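Local coordinates for ribonuclease VapC (Klebsiella pneumoniae, PDB 7BY3), which probably acts as the toxin of a toxin-antitoxin system, a PIN-domain ribonuclease that uses magnesium to cut RNA, at residues B[9-14]-B[105-110]; B[21-26]-B[120-125]; B[37-42]-B[91-96]. All coordinates share one frame; numbering follows the deposited sequence.

Interaction 1: residues B[9-14]-B[105-110]; sequences DTNILI and ITRNTK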
# COMPACT_ATOMS: atom_id res chain seq x y z
N ASP B 9 5.51 -13.67 4.81
CA ASP B 9 5.11 -12.59 5.70
C ASP B 9 6.34 -11.94 6.34
O ASP B 9 7.42 -12.54 6.37
CB ASP B 9 4.15 -13.11 6.77
CG ASP B 9 3.38 -11.99 7.45
OD1 ASP B 9 3.52 -10.82 7.05
OD2 ASP B 9 2.61 -12.29 8.39
N THR B 10 6.16 -10.73 6.84
CA THR B 10 7.25 -9.91 7.36
C THR B 10 8.07 -10.60 8.46
O THR B 10 9.30 -10.49 8.48
CB THR B 10 6.71 -8.57 7.92
OG1 THR B 10 5.86 -7.96 6.94
CG2 THR B 10 7.86 -7.63 8.25
N ASN B 11 7.40 -11.31 9.36
CA ASN B 11 8.06 -11.91 10.51
C ASN B 11 9.13 -12.94 10.14
O ASN B 11 10.08 -13.16 10.89
CB ASN B 11 7.03 -12.54 11.45
CG ASN B 11 6.12 -13.53 10.74
OD1 ASN B 11 5.01 -13.18 10.33
ND2 ASN B 11 6.58 -14.76 10.60
N ILE B 12 8.97 -13.58 8.98
CA ILE B 12 9.92 -14.59 8.53
C ILE B 12 11.20 -13.95 8.01
O ILE B 12 12.30 -14.40 8.33
CB ILE B 12 9.31 -15.48 7.44
CG1 ILE B 12 8.13 -16.26 8.02
CG2 ILE B 12 10.35 -16.44 6.89
CD1 ILE B 12 7.52 -17.21 7.04
N LEU B 13 11.05 -12.89 7.21
CA LEU B 13 12.20 -12.15 6.71
C LEU B 13 13.00 -11.55 7.86
O LEU B 13 14.23 -11.60 7.86
CB LEU B 13 11.75 -11.05 5.74
CG LEU B 13 11.39 -11.48 4.32
CD1 LEU B 13 11.04 -10.27 3.48
CD2 LEU B 13 12.53 -12.24 3.67
N ILE B 14 12.29 -10.98 8.83
CA ILE B 14 12.92 -10.43 10.03
C ILE B 14 13.71 -11.50 10.76
O ILE B 14 14.86 -11.28 11.17
CB ILE B 14 11.88 -9.82 10.98
CG1 ILE B 14 11.22 -8.60 10.34
CG2 ILE B 14 12.53 -9.42 12.30
CD1 ILE B 14 12.19 -7.49 10.01
N ILE B 105 3.00 -17.81 3.99
CA ILE B 105 3.79 -18.42 5.05
C ILE B 105 4.05 -17.38 6.12
O ILE B 105 4.68 -16.35 5.88
CB ILE B 105 5.12 -19.00 4.53
CG1 ILE B 105 4.88 -19.84 3.28
CG2 ILE B 105 5.77 -19.87 5.57
CD1 ILE B 105 5.15 -19.10 2.01
N THR B 106 3.55 -17.66 7.32
CA THR B 106 3.63 -16.72 8.43
C THR B 106 3.73 -17.48 9.74
O THR B 106 3.24 -18.60 9.86
CB THR B 106 2.41 -15.78 8.46
OG1 THR B 106 2.47 -14.95 9.63
CG2 THR B 106 1.11 -16.58 8.48
N ARG B 107 4.36 -16.86 10.73
CA ARG B 107 4.42 -17.44 12.06
C ARG B 107 3.18 -17.10 12.88
O ARG B 107 3.05 -17.55 14.01
CB ARG B 107 5.66 -16.96 12.81
CG ARG B 107 6.73 -18.02 12.98
CD ARG B 107 7.83 -17.54 13.91
NE ARG B 107 8.67 -16.54 13.26
CZ ARG B 107 8.54 -15.23 13.44
NH1 ARG B 107 9.34 -14.39 12.82
NH2 ARG B 107 7.61 -14.77 14.26
N ASN B 108 2.27 -16.32 12.30
CA ASN B 108 1.15 -15.83 13.07
C ASN B 108 -0.03 -16.79 12.96
O ASN B 108 -0.76 -16.80 11.97
CB ASN B 108 0.77 -14.43 12.58
CG ASN B 108 -0.30 -13.76 13.42
OD1 ASN B 108 -0.70 -14.27 14.46
ND2 ASN B 108 -0.76 -12.61 12.96
N THR B 109 -0.20 -17.59 14.01
CA THR B 109 -1.30 -18.55 14.11
C THR B 109 -2.55 -17.92 14.69
O THR B 109 -3.67 -18.25 14.31
CB THR B 109 -0.90 -19.76 14.97
OG1 THR B 109 -0.60 -19.32 16.30
CG2 THR B 109 0.32 -20.45 14.38
N LYS B 110 -2.33 -17.00 15.63
CA LYS B 110 -3.41 -16.34 16.35
C LYS B 110 -4.41 -15.70 15.40
O LYS B 110 -5.62 -15.88 15.53
CB LYS B 110 -2.83 -15.29 17.30
CG LYS B 110 -3.84 -14.65 18.24
CD LYS B 110 -3.14 -13.74 19.23
CE LYS B 110 -4.12 -12.78 19.88
NZ LYS B 110 -5.28 -12.49 18.99
O HOH W 1 0.66 -11.56 10.14
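The predicted magnesium site of the PIN domain is built in part here, where the start of helix 10-17 meets the turn that follows strand 103-105. Asp9, a predicted magnesium ligand, faces Thr106 across this contact. The side chains of Asp9 and Thr106 lie side by side and point the same way. Thr106 OG1 donates to Asp9 OD2 over 2.9 Å and uses the anti lone pair of that oxygen. Thr106 OG1 also accepts from Asn108 N at 3.0 Å, which makes an ST turn. CG of Asp9 stands anti to its backbone N (chi1 -162°), which puts this carboxylate carbon alongside Thr106. Within its own segment, Asp9 OD1 accepts from Thr10 N, which approaches from above the carboxylate plane. Water 1 donates to Asp9 OD2 at 2.7 Å and is held weakly by Asn108 ND2.

The backbones are joined next to this, at Asp9 and Ile105. Asp9 N donates to Ile105 O at 3.0 Å in a nearly straight bond, with an N-H...O angle of 168°. Beside it, CD1 of Ile12 packs on CG2 of Ile105 at 3.5 Å. Arg107 bends at chi3 and runs past Asn11 in the opposite direction. Its guanidinium forms a salt bridge with Asp15, one helical turn further along helix 10-17.

Every touching residue here is buried. Asp9 OD2 also forms a hydrogen bond with a polar side chain of another protein in the assembly. OD2 is therefore held both by the Thr106 turn and by that foreign chain. The hydroxyl of Thr106 accepts the N-H of Asn108 and donates to Asp9 OD2. This would make Thr106 a second-shell residue of the predicted metal site, consistent with Thr106 and Thr10 N together holding the rotation of the carboxylate.

Interaction 2: residues B[21-26]-B[120-125]; sequences REAKQA and TPYEIH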
# COMPACT_ATOMS: atom_id res chain seq x y z
N ARG B 21 17.98 -19.76 11.90
CA ARG B 21 18.09 -20.82 10.90
C ARG B 21 16.72 -21.38 10.52
O ARG B 21 16.55 -21.95 9.44
CB ARG B 21 18.98 -21.96 11.42
CG ARG B 21 19.42 -22.92 10.33
CD ARG B 21 20.26 -24.06 10.88
NE ARG B 21 20.50 -25.09 9.87
CZ ARG B 21 21.43 -25.01 8.92
NH1 ARG B 21 22.22 -23.95 8.85
NH2 ARG B 21 21.57 -26.00 8.05
N GLU B 22 15.74 -21.21 11.41
CA GLU B 22 14.38 -21.64 11.15
C GLU B 22 13.79 -20.91 9.94
O GLU B 22 12.99 -21.47 9.20
CB GLU B 22 13.49 -21.40 12.38
CG GLU B 22 13.83 -22.26 13.59
CD GLU B 22 14.79 -21.58 14.56
OE1 GLU B 22 15.57 -20.71 14.12
OE2 GLU B 22 14.75 -21.91 15.76
N ALA B 23 14.20 -19.66 9.76
CA ALA B 23 13.73 -18.85 8.64
C ALA B 23 14.43 -19.24 7.35
O ALA B 23 13.81 -19.27 6.29
CB ALA B 23 13.93 -17.37 8.93
N LYS B 24 15.72 -19.52 7.45
CA LYS B 24 16.49 -20.06 6.33
C LYS B 24 15.83 -21.33 5.82
O LYS B 24 15.73 -21.54 4.61
CB LYS B 24 17.94 -20.33 6.76
CG LYS B 24 18.79 -21.07 5.74
CD LYS B 24 20.27 -21.01 6.11
CE LYS B 24 21.12 -21.93 5.23
NZ LYS B 24 20.80 -23.37 5.42
N GLN B 25 15.35 -22.16 6.74
CA GLN B 25 14.66 -23.40 6.38
C GLN B 25 13.28 -23.14 5.82
O GLN B 25 12.75 -23.93 5.04
CB GLN B 25 14.56 -24.32 7.59
CG GLN B 25 15.90 -24.84 8.06
CD GLN B 25 15.77 -25.81 9.22
OE1 GLN B 25 14.72 -25.91 9.85
NE2 GLN B 25 16.84 -26.54 9.50
N ALA B 26 12.67 -22.02 6.22
CA ALA B 26 11.36 -21.65 5.71
C ALA B 26 11.47 -21.12 4.29
O ALA B 26 10.61 -21.39 3.45
CB ALA B 26 10.72 -20.61 6.62
N THR B 120 1.81 -22.34 8.60
CA THR B 120 2.65 -21.95 9.72
C THR B 120 3.90 -22.85 9.75
O THR B 120 3.83 -24.03 10.08
CB THR B 120 1.87 -21.99 11.06
OG1 THR B 120 2.74 -21.61 12.14
CG2 THR B 120 1.26 -23.36 11.33
N PRO B 121 5.05 -22.28 9.35
CA PRO B 121 6.30 -23.04 9.26
C PRO B 121 6.92 -23.44 10.60
O PRO B 121 7.31 -24.60 10.75
CB PRO B 121 7.23 -22.08 8.51
CG PRO B 121 6.72 -20.73 8.86
CD PRO B 121 5.23 -20.87 8.98
N TYR B 122 6.98 -22.53 11.57
CA TYR B 122 7.70 -22.81 12.81
C TYR B 122 7.21 -21.98 14.00
O TYR B 122 6.22 -21.25 13.89
CB TYR B 122 9.21 -22.59 12.60
CG TYR B 122 9.62 -21.24 12.05
CD1 TYR B 122 10.07 -20.23 12.89
CD2 TYR B 122 9.57 -20.98 10.69
CE1 TYR B 122 10.45 -19.00 12.39
CE2 TYR B 122 9.94 -19.75 10.18
CZ TYR B 122 10.38 -18.76 11.04
OH TYR B 122 10.75 -17.54 10.53
N GLU B 123 7.89 -22.11 15.14
CA GLU B 123 7.39 -21.62 16.42
C GLU B 123 8.42 -20.80 17.19
O GLU B 123 9.62 -21.04 17.08
CB GLU B 123 6.92 -22.81 17.27
CG GLU B 123 6.32 -22.47 18.62
CD GLU B 123 5.01 -21.72 18.51
OE1 GLU B 123 4.27 -21.96 17.54
OE2 GLU B 123 4.72 -20.89 19.40
N ILE B 124 7.94 -19.83 17.98
CA ILE B 124 8.78 -19.19 18.97
C ILE B 124 8.56 -19.89 20.32
O ILE B 124 7.46 -19.88 20.87
CB ILE B 124 8.52 -17.64 19.05
CG1 ILE B 124 7.09 -17.29 19.48
CG2 ILE B 124 8.83 -16.97 17.72
CD1 ILE B 124 6.98 -16.73 20.88
N HIS B 125 9.62 -20.54 20.79
CA HIS B 125 9.67 -21.31 22.05
C HIS B 125 8.34 -21.87 22.54
O HIS B 125 7.60 -21.21 23.27
CB HIS B 125 10.30 -20.45 23.14
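Pro121 and Tyr122 carry the contact of the C-terminal tail with helix 21-28. The tail follows strand 118-119 and has no regular structure here. Pro121 comes first. Pro121 CB meets Ala26 CB at 4.2 Å, a light apolar touch beside the larger contact of the next residue.

Tyr122 contributes the largest share of the buried surface. Its CG lies between the backbone N and the carbonyl carbon (chi1 54°), which directs CG, and the ring it carries, toward helix 21-28. CB of Glu22 sits over one face of this ring, offset toward the rim. Glu22 CB is 3.9 Å from the centroid of the Tyr122 ring and 19° off the ring normal, which makes a CH-pi contact. The nearest ring atom is Tyr122 CD1, at 3.7 Å from Glu22 CB. The Glu22 chain bends at chi2, and its carboxylate leads away from the tail. Ala26 takes a different position on the same ring. Ala26 CB lies at the edge, near the ring plane, 3.7 Å from Tyr122 CE2. The backbone of the helix takes part as well, since Glu22 O is 3.6 Å from Tyr122 CE2. At the far end of the ring, CB of Ala23 meets Tyr122 OH at 3.6 Å. One methylene and two alanines thus meet Tyr122 over one face, at the ring edge and at the hydroxyl. No hydrogen bond joins the two segments, and the contact rests on packing.

The phenol oxygen finds its polar partner in Asp15 of helix 10-17, through a hydrogen bond. Pro121 and Tyr122 also touch Ile12 of helix 10-17, and the ring lies against Arg107 in the loop before helix 109-112. The tail thus packs against the two consecutive helices 10-17 and 21-28, just beyond strand 118-119 of the three-stranded parallel sheet.

Interaction 3: residues B[37-42]-B[91-96]; sequences SLITWM and AIILAT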
# COMPACT_ATOMS: atom_id res chain seq x y z
N SER B 37 4.96 -8.78 -0.10
CA SER B 37 4.20 -7.57 -0.36
C SER B 37 5.10 -6.34 -0.23
O SER B 37 6.18 -6.41 0.36
CB SER B 37 3.02 -7.46 0.61
OG SER B 37 2.37 -6.20 0.48
N LEU B 38 4.67 -5.22 -0.80
CA LEU B 38 5.36 -3.95 -0.61
C LEU B 38 5.32 -3.54 0.86
O LEU B 38 6.23 -2.88 1.35
CB LEU B 38 4.74 -2.87 -1.50
CG LEU B 38 5.55 -1.59 -1.71
CD1 LEU B 38 7.00 -1.89 -2.08
CD2 LEU B 38 4.89 -0.72 -2.78
N ILE B 39 4.26 -3.94 1.55
CA ILE B 39 4.12 -3.70 2.98
C ILE B 39 5.26 -4.33 3.75
O ILE B 39 5.81 -3.73 4.67
CB ILE B 39 2.78 -4.24 3.51
CG1 ILE B 39 1.61 -3.42 2.95
CG2 ILE B 39 2.75 -4.23 5.03
CD1 ILE B 39 0.34 -3.53 3.74
N THR B 40 5.62 -5.55 3.36
CA THR B 40 6.72 -6.27 3.99
C THR B 40 8.06 -5.61 3.68
O THR B 40 8.91 -5.48 4.56
CB THR B 40 6.74 -7.75 3.55
OG1 THR B 40 5.58 -8.41 4.07
CG2 THR B 40 7.98 -8.44 4.08
N TRP B 41 8.24 -5.18 2.43
CA TRP B 41 9.46 -4.50 2.01
C TRP B 41 9.74 -3.29 2.90
O TRP B 41 10.86 -3.10 3.35
CB TRP B 41 9.37 -4.08 0.54
CG TRP B 41 10.68 -3.59 -0.03
CD1 TRP B 41 11.62 -4.33 -0.70
CD2 TRP B 41 11.19 -2.25 0.01
NE1 TRP B 41 12.68 -3.54 -1.07
CE2 TRP B 41 12.44 -2.26 -0.65
CE3 TRP B 41 10.72 -1.04 0.53
CZ2 TRP B 41 13.22 -1.11 -0.80
CZ3 TRP B 41 11.50 0.10 0.39
CH2 TRP B 41 12.73 0.05 -0.27
N MET B 42 8.71 -2.49 3.15
CA MET B 42 8.85 -1.28 3.96
C MET B 42 9.19 -1.59 5.42
O MET B 42 10.06 -0.94 6.00
CB MET B 42 7.57 -0.45 3.89
CG MET B 42 7.30 0.18 2.53
SD MET B 42 5.93 1.34 2.55
CE MET B 42 4.59 0.28 2.01
N ALA B 91 -4.59 -8.15 6.32
CA ALA B 91 -5.56 -8.38 5.25
C ALA B 91 -4.94 -8.13 3.87
O ALA B 91 -5.24 -8.84 2.92
CB ALA B 91 -6.78 -7.49 5.45
N ILE B 92 -4.08 -7.12 3.79
CA ILE B 92 -3.46 -6.75 2.52
C ILE B 92 -2.47 -7.82 2.07
O ILE B 92 -2.41 -8.17 0.89
CB ILE B 92 -2.75 -5.38 2.63
CG1 ILE B 92 -3.77 -4.28 2.87
CG2 ILE B 92 -1.95 -5.09 1.37
CD1 ILE B 92 -3.17 -2.94 3.22
N ILE B 93 -1.70 -8.35 3.01
CA ILE B 93 -0.73 -9.40 2.71
C ILE B 93 -1.45 -10.70 2.32
O ILE B 93 -1.01 -11.42 1.42
CB ILE B 93 0.22 -9.64 3.90
CG1 ILE B 93 1.22 -8.49 4.00
CG2 ILE B 93 0.97 -10.95 3.75
CD1 ILE B 93 2.08 -8.53 5.23
N LEU B 94 -2.57 -10.98 2.97
CA LEU B 94 -3.38 -12.14 2.64
C LEU B 94 -4.08 -11.95 1.29
O LEU B 94 -4.21 -12.90 0.51
CB LEU B 94 -4.41 -12.42 3.74
CG LEU B 94 -5.30 -13.66 3.54
CD1 LEU B 94 -4.45 -14.90 3.33
CD2 LEU B 94 -6.23 -13.84 4.72
N ALA B 95 -4.52 -10.73 1.02
CA ALA B 95 -5.17 -10.40 -0.25
C ALA B 95 -4.19 -10.55 -1.41
O ALA B 95 -4.54 -11.01 -2.49
CB ALA B 95 -5.73 -9.00 -0.21
N THR B 96 -2.95 -10.14 -1.16
CA THR B 96 -1.89 -10.24 -2.16
C THR B 96 -1.61 -11.70 -2.51
O THR B 96 -1.43 -12.04 -3.68
CB THR B 96 -0.60 -9.56 -1.65
OG1 THR B 96 -0.83 -8.16 -1.47
CG2 THR B 96 0.54 -9.76 -2.64
O HOH W 2 1.04 -6.14 -1.58
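Helix segments 38-42 and 91-96 run at 130° to each other, with their axes 10.4 Å apart at closest approach. This is buried helix packing inside the PIN domain. Ser37 comes nearest to the second helix by its backbone, with its CA 6.1 Å from that of Ile93. It is the N-cap of helix 38-50. Its OG stands anti to the backbone N (chi1 173°), placed to accept the capping bond from Ile39 N.

Isoleucines fill the space between the helices. Ile39 and Ile92 cross at about a right angle. CD1 of Ile39 meets both CD1 and CG2 of Ile92 at 3.6 Å. Ile93 CD1 lies 3.7 Å from Thr40 OG1, whose hydrogen-bond partner is Thr10. Ile93 also touches Asp9, a predicted magnesium ligand. Ile92 also packs on Met42 of the second subunit, so the pair lies close to the subunit interface.

The polar ends are joined through water 2, which lies 2.5 Å from Ser37 OG and donates to Thr96 OG1. Thr96 OG1 donates in turn to Ile92 O at 2.8 Å, and Thr96 N reaches that oxygen from the opposite face of the carbonyl plane.

How the interactions relate
All three interactions belong to one compact chain with a PIN-domain fold. Interaction 1 touches both of the others. Its centre is about 9 Å from that of interaction 2 and about 12 Å from that of interaction 3. Interactions 2 and 3 have centres about 20 Å apart and do not touch. Along the chain, interaction 3 is nested inside the loops closed by the other two, while the segments of interactions 1 and 2 alternate. Helix 10-17 connects the set: Leu13 packs on Thr40, and Ile12 meets Ala23. Helix 88-99 supplies the other predicted magnesium ligand, Asp90, and helix 38-50 packs nearby. The C-terminal tail packs beyond the site.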